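Local structure of TRAP dicarboxylate transporter-DctP subunit (Desulfovibrio salexigens, 4N6D) at residues S31-N36 with Q87-C92; L110-T115 with A324-V329; S208-L213 with E272-S277. The protein probably captures a small organic acid, perhaps a dicarboxylate, in the periplasm and delivers it to a TRAP membrane transporter. All coordinates share one frame; numbering follows the deposited sequence.

Contact 1 (S31-N36 with Q87-C92); sequences SLSYAN and QADIGC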
loop_
_atom_site.group_PDB
_atom_site.type_symbol
_atom_site.label_atom_id
_atom_site.label_comp_id
_atom_site.label_asym_id
_atom_site.label_seq_id
_atom_site.Cartn_x
_atom_site.Cartn_y
_atom_site.Cartn_z
ATOM N N SER A 31 23.606 4.428 16.232
ATOM C CA SER A 31 23.518 3.332 15.281
ATOM C C SER A 31 22.118 2.760 15.373
ATOM O O SER A 31 21.661 2.400 16.460
ATOM C CB SER A 31 24.544 2.248 15.614
ATOM O OG SER A 31 24.549 1.205 14.635
ATOM N N LEU A 32 21.420 2.700 14.247
ATOM C CA LEU A 32 20.041 2.220 14.248
ATOM C C LEU A 32 19.868 1.032 13.305
ATOM O O LEU A 32 20.286 1.094 12.146
ATOM C CB LEU A 32 19.115 3.330 13.795
ATOM C CG LEU A 32 19.150 4.604 14.638
ATOM C CD1 LEU A 32 18.402 5.724 13.953
ATOM C CD2 LEU A 32 18.609 4.307 16.033
ATOM N N SER A 33 19.197 -0.015 13.767
ATOM C CA SER A 33 18.832 -1.129 12.909
ATOM C C SER A 33 17.422 -0.921 12.354
ATOM O O SER A 33 16.551 -0.427 13.058
ATOM C CB SER A 33 18.883 -2.451 13.683
ATOM O OG SER A 33 18.047 -2.347 14.827
ATOM N N TYR A 34 17.211 -1.297 11.093
ATOM C CA TYR A 34 15.951 -1.072 10.406
ATOM C C TYR A 34 15.522 -2.408 9.794
ATOM O O TYR A 34 16.116 -2.902 8.819
ATOM C CB TYR A 34 16.174 0.058 9.384
ATOM C CG TYR A 34 14.971 0.652 8.692
ATOM C CD1 TYR A 34 14.958 1.994 8.373
ATOM C CD2 TYR A 34 13.888 -0.120 8.294
ATOM C CE1 TYR A 34 13.892 2.568 7.683
ATOM C CE2 TYR A 34 12.814 0.453 7.618
ATOM C CZ TYR A 34 12.834 1.796 7.308
ATOM O OH TYR A 34 11.807 2.402 6.620
ATOM N N ALA A 35 14.522 -3.026 10.425
ATOM C CA ALA A 35 13.985 -4.310 9.988
ATOM C C ALA A 35 12.932 -4.093 8.911
ATOM O O ALA A 35 12.162 -3.150 8.980
ATOM C CB ALA A 35 13.382 -5.058 11.171
ATOM N N ASN A 36 12.903 -4.981 7.929
ATOM C CA ASN A 36 11.927 -4.903 6.855
ATOM C C ASN A 36 11.620 -6.308 6.363
ATOM O O ASN A 36 12.533 -7.067 6.077
ATOM C CB ASN A 36 12.487 -4.028 5.735
ATOM C CG ASN A 36 11.448 -3.144 5.116
ATOM O OD1 ASN A 36 10.294 -3.550 4.947
ATOM N ND2 ASN A 36 11.849 -1.922 4.770
ATOM N N GLN A 87 14.440 -5.146 19.741
ATOM C CA GLN A 87 15.215 -6.080 18.941
ATOM C C GLN A 87 15.675 -5.434 17.650
ATOM O O GLN A 87 16.743 -5.775 17.113
ATOM C CB GLN A 87 14.396 -7.302 18.586
ATOM C CG GLN A 87 14.259 -8.291 19.678
ATOM C CD GLN A 87 13.487 -9.487 19.198
ATOM O OE1 GLN A 87 13.908 -10.169 18.261
ATOM N NE2 GLN A 87 12.332 -9.727 19.802
ATOM N N ALA A 88 14.843 -4.523 17.134
ATOM C CA ALA A 88 15.244 -3.613 16.078
ATOM C C ALA A 88 14.836 -2.229 16.519
ATOM O O ALA A 88 13.867 -2.078 17.259
ATOM C CB ALA A 88 14.575 -3.940 14.755
ATOM N N ASP A 89 15.570 -1.213 16.078
ATOM C CA ASP A 89 15.188 0.158 16.383
ATOM C C ASP A 89 13.995 0.622 15.562
ATOM O O ASP A 89 13.169 1.395 16.045
ATOM C CB ASP A 89 16.359 1.128 16.184
ATOM C CG ASP A 89 17.539 0.802 17.111
ATOM O OD1 ASP A 89 17.400 0.997 18.342
ATOM O OD2 ASP A 89 18.587 0.339 16.603
ATOM N N ILE A 90 13.917 0.139 14.332
ATOM C CA ILE A 90 12.936 0.589 13.356
ATOM C C ILE A 90 12.427 -0.604 12.600
ATOM O O ILE A 90 13.156 -1.579 12.393
ATOM C CB ILE A 90 13.589 1.570 12.335
ATOM C CG1 ILE A 90 14.164 2.786 13.049
ATOM C CG2 ILE A 90 12.577 1.978 11.248
ATOM C CD1 ILE A 90 15.069 3.630 12.121
ATOM N N GLY A 91 11.164 -0.565 12.218
ATOM C CA GLY A 91 10.581 -1.641 11.434
ATOM C C GLY A 91 9.462 -1.153 10.532
ATOM O O GLY A 91 8.909 -0.068 10.745
ATOM N N CYS A 92 9.156 -1.972 9.528
ATOM C CA CYS A 92 8.117 -1.710 8.518
ATOM C C CYS A 92 6.915 -2.617 8.728
ATOM O O CYS A 92 7.034 -3.862 8.732
ATOM C CB CYS A 92 8.682 -1.953 7.133
ATOM S SG CYS A 92 7.485 -1.601 5.795
HETATM O O HOH W 1 20.870 -0.438 17.558
#
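Tyr34 and Ile90 form a parallel bridge between strands 30-35 and 90-94, neighbours in the five-stranded mixed sheet of a type II periplasmic binding protein fold. Ser33 O accepts from Ile90 N at 3.0 Å, and Ala35 N donates to Ile90 O at 2.8 Å. Farther along, the bond from Cys92 N to Ala35 O is weak.

Where strand 90-94 is about to begin, a reciprocal pair of bonds takes over. Ser33 N gives its hydrogen to the anti lone pair of Asp89 OD2 (2.9 Å, nearly straight at 167°), while Asp89 N donates to Ser33 OG at 3.0 Å. Chi1 of 56° sets that OG between its own backbone N and carbonyl carbon, where it meets Asp89 N. A water also donates to OD2, at 2.6 Å, and bridges it to Ser31 O; the other carboxylate oxygen, OD1, is bonded to Ser243.

On the sheet face carrying Tyr34 and Ile90, the methyl CG2 of Ile90 stands over the centre of the Tyr34 ring, 3.6 Å from the centroid and only 5° off the normal, a CH-pi contact. Helix 43-58 lies against this pair: Gln47 bonds to the phenol OH and Trp51 meets the ring. On the other face Ala35 CB rests 3.9 Å from Ala88 CB.

Two donors, one from the backbone and one from water, therefore share OD2, and the carboxylate with the serine hydroxyl extends the ladder of bonds beyond the regular strand. Such donation would be expected to stabilise Asp89 as an anion.

Contact 2 (L110-T115 with A324-V329); sequences LPLGFT and AVLSDV
Leu110 makes the first approach of the chain at 110-115 to helix 322-337, its CD1 coming to 4.4 Å from Leu326 CD2. This is a light touch, and the Leu110 side chain also touches Ile308 and Trp311 of helix 294-317.

Leu112 reaches the helix with both branches of its fork. CD2 meets CD2 of Leu326 at 3.9 Å, and CD1 meets CG1 of Val329 at 3.7 Å, so that one leucine spans two residues set three apart, close to one turn, on the helix. It crosses each of these partners at about a right angle.

After a turn of the chain at Gly113, Phe114 swings its ring toward the helix. Val329 CG1 lies at the ring edge, in the plane, 3.6 Å from CE1 and 3.9 Å from CZ. This same methyl is the one that meets Leu112: chi1 of 169° sets CG1 anti to the Val329 backbone N, and there the one methyl touches both the leucine branch and the phenyl edge. The ring itself also meets Phe108 and touches Ser119, Ala120 and Ala123 of helix 117-131.

No hydrogen bond joins the two segments. Thr115 N bonds to Glu337 farther along the same helix, and Asp328 forms a salt bridge with Lys130 and a hydrogen bond with Tyr131, both of helix 117-131. The arrangement is apolar side-chain packing of an irregular connection, from strand 90-94 to helix 117-131, on the last helix of this binding protein.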
loop_
_atom_site.group_PDB
_atom_site.type_symbol
_atom_site.label_atom_id
_atom_site.label_comp_id
_atom_site.label_asym_id
_atom_site.label_seq_id
_atom_site.Cartn_x
_atom_site.Cartn_y
_atom_site.Cartn_z
ATOM N N LEU A 110 -9.468 0.135 2.511
ATOM C CA LEU A 110 -10.774 0.040 1.899
ATOM C C LEU A 110 -10.739 0.594 0.476
ATOM O O LEU A 110 -9.866 1.376 0.128
ATOM C CB LEU A 110 -11.781 0.888 2.698
ATOM C CG LEU A 110 -11.990 0.424 4.127
ATOM C CD1 LEU A 110 -12.821 1.453 4.910
ATOM C CD2 LEU A 110 -12.634 -0.952 4.150
ATOM N N PRO A 111 -11.726 0.218 -0.329
ATOM C CA PRO A 111 -11.877 0.819 -1.662
ATOM C C PRO A 111 -12.409 2.238 -1.551
ATOM O O PRO A 111 -13.620 2.430 -1.397
ATOM C CB PRO A 111 -12.872 -0.106 -2.353
ATOM C CG PRO A 111 -13.640 -0.752 -1.224
ATOM C CD PRO A 111 -12.675 -0.880 -0.087
ATOM N N LEU A 112 -11.515 3.216 -1.643
ATOM C CA LEU A 112 -11.853 4.598 -1.371
ATOM C C LEU A 112 -11.549 5.499 -2.547
ATOM O O LEU A 112 -11.615 6.711 -2.420
ATOM C CB LEU A 112 -11.140 5.101 -0.121
ATOM C CG LEU A 112 -11.569 4.408 1.184
ATOM C CD1 LEU A 112 -10.900 5.046 2.359
ATOM C CD2 LEU A 112 -13.081 4.438 1.383
ATOM N N GLY A 113 -11.243 4.902 -3.687
ATOM C CA GLY A 113 -11.077 5.656 -4.915
ATOM C C GLY A 113 -9.707 6.253 -5.177
ATOM O O GLY A 113 -9.564 7.033 -6.111
ATOM N N PHE A 114 -8.682 5.900 -4.401
ATOM C CA PHE A 114 -7.343 6.408 -4.694
ATOM C C PHE A 114 -6.812 5.809 -5.986
ATOM O O PHE A 114 -7.007 4.630 -6.255
ATOM C CB PHE A 114 -6.390 6.120 -3.526
ATOM C CG PHE A 114 -6.573 7.074 -2.374
ATOM C CD1 PHE A 114 -7.516 6.812 -1.386
ATOM C CD2 PHE A 114 -5.846 8.243 -2.316
ATOM C CE1 PHE A 114 -7.724 7.699 -0.348
ATOM C CE2 PHE A 114 -6.037 9.146 -1.257
ATOM C CZ PHE A 114 -6.978 8.873 -0.285
ATOM N N THR A 115 -6.143 6.626 -6.792
ATOM C CA THR A 115 -5.716 6.171 -8.120
ATOM C C THR A 115 -4.205 6.185 -8.307
ATOM O O THR A 115 -3.710 5.977 -9.415
ATOM C CB THR A 115 -6.348 7.048 -9.212
ATOM O OG1 THR A 115 -5.921 8.398 -9.040
ATOM C CG2 THR A 115 -7.871 6.990 -9.139
ATOM N N ALA A 324 -16.507 10.336 10.329
ATOM C CA ALA A 324 -15.671 11.526 10.286
ATOM C C ALA A 324 -14.355 11.246 9.580
ATOM O O ALA A 324 -13.853 12.080 8.809
ATOM C CB ALA A 324 -15.435 12.091 11.685
ATOM N N VAL A 325 -13.770 10.080 9.860
ATOM C CA VAL A 325 -12.519 9.696 9.239
ATOM C C VAL A 325 -12.714 9.539 7.728
ATOM O O VAL A 325 -11.896 10.032 6.938
ATOM C CB VAL A 325 -12.002 8.368 9.824
ATOM C CG1 VAL A 325 -10.817 7.842 9.023
ATOM C CG2 VAL A 325 -11.614 8.539 11.301
ATOM N N LEU A 326 -13.781 8.857 7.309
ATOM C CA LEU A 326 -14.020 8.657 5.877
ATOM C C LEU A 326 -14.201 9.986 5.152
ATOM O O LEU A 326 -13.733 10.166 4.045
ATOM C CB LEU A 326 -15.239 7.775 5.628
ATOM C CG LEU A 326 -15.047 6.294 5.985
ATOM C CD1 LEU A 326 -16.361 5.588 6.230
ATOM C CD2 LEU A 326 -14.242 5.592 4.916
ATOM N N SER A 327 -14.897 10.920 5.769
ATOM C CA SER A 327 -15.036 12.253 5.184
ATOM C C SER A 327 -13.667 12.875 4.975
ATOM O O SER A 327 -13.342 13.388 3.899
ATOM C CB SER A 327 -15.838 13.158 6.099
ATOM O OG SER A 327 -17.183 12.743 6.175
ATOM N N ASP A 328 -12.866 12.860 6.027
ATOM C CA ASP A 328 -11.548 13.451 5.953
ATOM C C ASP A 328 -10.663 12.794 4.894
ATOM O O ASP A 328 -9.875 13.470 4.235
ATOM C CB ASP A 328 -10.862 13.388 7.312
ATOM C CG ASP A 328 -11.452 14.359 8.304
ATOM O OD1 ASP A 328 -12.235 15.243 7.884
ATOM O OD2 ASP A 328 -11.108 14.240 9.510
ATOM N N VAL A 329 -10.812 11.487 4.709
ATOM C CA VAL A 329 -10.020 10.762 3.722
ATOM C C VAL A 329 -10.378 11.267 2.321
ATOM O O VAL A 329 -9.486 11.491 1.502
ATOM C CB VAL A 329 -10.226 9.243 3.821
ATOM C CG1 VAL A 329 -9.615 8.512 2.630
ATOM C CG2 VAL A 329 -9.575 8.736 5.111
#

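Contact 3 (S208-L213 with E272-S277); sequences SSFEVL and EHVKRS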
loop_
_atom_site.group_PDB
_atom_site.type_symbol
_atom_site.label_atom_id
_atom_site.label_comp_id
_atom_site.label_asym_id
_atom_site.label_seq_id
_atom_site.Cartn_x
_atom_site.Cartn_y
_atom_site.Cartn_z
ATOM N N SER A 208 -3.831 -7.490 -8.173
ATOM C CA SER A 208 -2.638 -6.976 -7.523
ATOM C C SER A 208 -2.251 -5.637 -8.153
ATOM O O SER A 208 -2.917 -5.133 -9.043
ATOM C CB SER A 208 -1.496 -7.982 -7.687
ATOM O OG SER A 208 -0.440 -7.706 -6.787
ATOM N N SER A 209 -1.165 -5.040 -7.696
ATOM C CA SER A 209 -0.717 -3.834 -8.358
ATOM C C SER A 209 0.038 -4.186 -9.646
ATOM O O SER A 209 0.570 -5.286 -9.804
ATOM C CB SER A 209 0.105 -2.926 -7.441
ATOM O OG SER A 209 1.177 -3.608 -6.867
ATOM N N PHE A 210 0.057 -3.240 -10.568
ATOM C CA PHE A 210 0.593 -3.457 -11.912
ATOM C C PHE A 210 2.088 -3.746 -11.958
ATOM O O PHE A 210 2.574 -4.244 -12.976
ATOM C CB PHE A 210 0.319 -2.239 -12.812
ATOM C CG PHE A 210 -1.111 -2.109 -13.307
ATOM C CD1 PHE A 210 -1.899 -3.217 -13.564
ATOM C CD2 PHE A 210 -1.650 -0.856 -13.540
ATOM C CE1 PHE A 210 -3.210 -3.078 -14.043
ATOM C CE2 PHE A 210 -2.942 -0.704 -14.014
ATOM C CZ PHE A 210 -3.728 -1.811 -14.280
ATOM N N GLU A 211 2.847 -3.465 -10.896
ATOM C CA GLU A 211 4.284 -3.710 -11.014
ATOM C C GLU A 211 4.603 -5.190 -11.264
ATOM O O GLU A 211 5.679 -5.515 -11.764
ATOM C CB GLU A 211 5.087 -3.183 -9.813
ATOM C CG GLU A 211 5.198 -4.115 -8.677
ATOM C CD GLU A 211 4.033 -4.007 -7.785
ATOM O OE1 GLU A 211 3.083 -3.283 -8.178
ATOM O OE2 GLU A 211 4.082 -4.616 -6.693
ATOM N N VAL A 212 3.687 -6.087 -10.908
ATOM C CA VAL A 212 3.965 -7.519 -11.054
ATOM C C VAL A 212 4.039 -7.926 -12.532
ATOM O O VAL A 212 4.565 -8.982 -12.877
ATOM C CB VAL A 212 2.916 -8.395 -10.321
ATOM C CG1 VAL A 212 2.892 -8.074 -8.831
ATOM C CG2 VAL A 212 1.541 -8.207 -10.921
ATOM N N LEU A 213 3.495 -7.087 -13.404
ATOM C CA LEU A 213 3.508 -7.385 -14.832
ATOM C C LEU A 213 4.927 -7.540 -15.364
ATOM O O LEU A 213 5.193 -8.420 -16.196
ATOM C CB LEU A 213 2.736 -6.304 -15.608
ATOM C CG LEU A 213 1.219 -6.440 -15.414
ATOM C CD1 LEU A 213 0.497 -5.195 -15.895
ATOM C CD2 LEU A 213 0.665 -7.723 -16.103
ATOM N N GLU A 272 6.207 5.662 -10.388
ATOM C CA GLU A 272 7.128 5.599 -11.527
ATOM C C GLU A 272 7.508 4.152 -11.848
ATOM O O GLU A 272 7.668 3.777 -13.006
ATOM C CB GLU A 272 8.361 6.452 -11.234
ATOM C CG GLU A 272 9.437 6.433 -12.330
ATOM C CD GLU A 272 8.987 7.029 -13.654
ATOM O OE1 GLU A 272 8.060 7.879 -13.674
ATOM O OE2 GLU A 272 9.579 6.641 -14.686
ATOM N N HIS A 273 7.629 3.339 -10.811
ATOM C CA HIS A 273 7.935 1.923 -10.963
ATOM C C HIS A 273 6.797 1.203 -11.694
ATOM O O HIS A 273 7.049 0.327 -12.541
ATOM C CB HIS A 273 8.191 1.319 -9.582
ATOM C CG HIS A 273 8.637 -0.103 -9.614
ATOM N ND1 HIS A 273 9.842 -0.491 -10.162
ATOM C CD2 HIS A 273 8.043 -1.235 -9.168
ATOM C CE1 HIS A 273 9.966 -1.800 -10.056
ATOM N NE2 HIS A 273 8.883 -2.278 -9.465
ATOM N N VAL A 274 5.551 1.568 -11.382
ATOM C CA VAL A 274 4.406 1.071 -12.143
ATOM C C VAL A 274 4.471 1.541 -13.578
ATOM O O VAL A 274 4.267 0.748 -14.498
ATOM C CB VAL A 274 3.058 1.492 -11.499
ATOM C CG1 VAL A 274 1.901 1.327 -12.454
ATOM C CG2 VAL A 274 2.819 0.659 -10.285
ATOM N N LYS A 275 4.776 2.820 -13.788
ATOM C CA LYS A 275 4.843 3.341 -15.139
ATOM C C LYS A 275 5.878 2.560 -15.963
ATOM O O LYS A 275 5.619 2.181 -17.111
ATOM C CB LYS A 275 5.160 4.835 -15.117
ATOM C CG LYS A 275 5.151 5.482 -16.475
ATOM C CD LYS A 275 5.234 7.008 -16.368
ATOM C CE LYS A 275 5.167 7.657 -17.758
ATOM N NZ LYS A 275 5.411 9.118 -17.697
ATOM N N ARG A 276 7.039 2.299 -15.377
ATOM C CA ARG A 276 8.063 1.515 -16.061
ATOM C C ARG A 276 7.639 0.078 -16.352
ATOM O O ARG A 276 7.987 -0.484 -17.417
ATOM C CB ARG A 276 9.368 1.554 -15.258
ATOM C CG ARG A 276 9.947 2.941 -15.264
ATOM C CD ARG A 276 11.226 3.097 -14.471
ATOM N NE ARG A 276 11.676 4.491 -14.538
ATOM C CZ ARG A 276 12.694 4.987 -13.843
ATOM N NH1 ARG A 276 13.390 4.206 -13.020
ATOM N NH2 ARG A 276 13.019 6.268 -13.968
ATOM N N SER A 277 6.896 -0.519 -15.424
ATOM C CA SER A 277 6.407 -1.889 -15.579
ATOM C C SER A 277 5.495 -1.962 -16.790
ATOM O O SER A 277 5.633 -2.840 -17.646
ATOM C CB SER A 277 5.656 -2.354 -14.319
ATOM O OG SER A 277 5.084 -3.647 -14.489
#
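Glu211 passes Val274 with their CA atoms 4.9 Å apart, where a type I turn from Ser209 to Val212 leads into helix 212-215 and rests against the long helix 249-285. At this close approach Ser277 OG, in one of its two modelled positions, donates to Phe210 O at 3.0 Å. Chi1 of 175° places OG anti to its own backbone N, pointing it at the turn, and Lys214 N donates to the same hydroxyl. Phe210 O also accepts from Leu213 N, at 3.0 Å, and the two donors arrive from opposite faces of the carbonyl plane.

Beside this bond the contacts are made through carbon. Val274 CG1 lies 3.9 Å from Phe210 CB and near the plane of the phenyl ring, at its edge. Glu211 sets CB, rather than its carboxylate, against His273 CD2, at 3.6 Å and obliquely to the imidazole. His273 NE2 is instead bonded to Asp215.

In the conformer described, one hydroxyl thus ties the turn to the long helix, giving to one peptide and receiving from another. The nearby glutamate and histidine meet through carbon, with Glu211 OE2 6.0 Å from His273 NE2, while the bond to Asp215 could favour a protonated imidazole.

How the contacts relate
The three contacts share no helix or strand. Contacts 1 and 2 are buried and lie on opposite sides of the chain's centre, their centres about 30 Å apart; contact 3 is only partly buried. Contacts 2 and 3 come nearest, with about 8 Å between nearest atoms, yet do not touch. The chemistry follows the elements joined: strand pairing in contact 1 brings main-chain bonds supplemented by side chains, contact 2 joins a loop to the final helix through apolar side chains, with no hydrogen bond between the segments, and contact 3 mixes one hydroxyl-to-carbonyl bond with carbon contacts between a turn and a helix. In sequence, contact 3 falls between the segments of contact 2, whereas contact 1 precedes both.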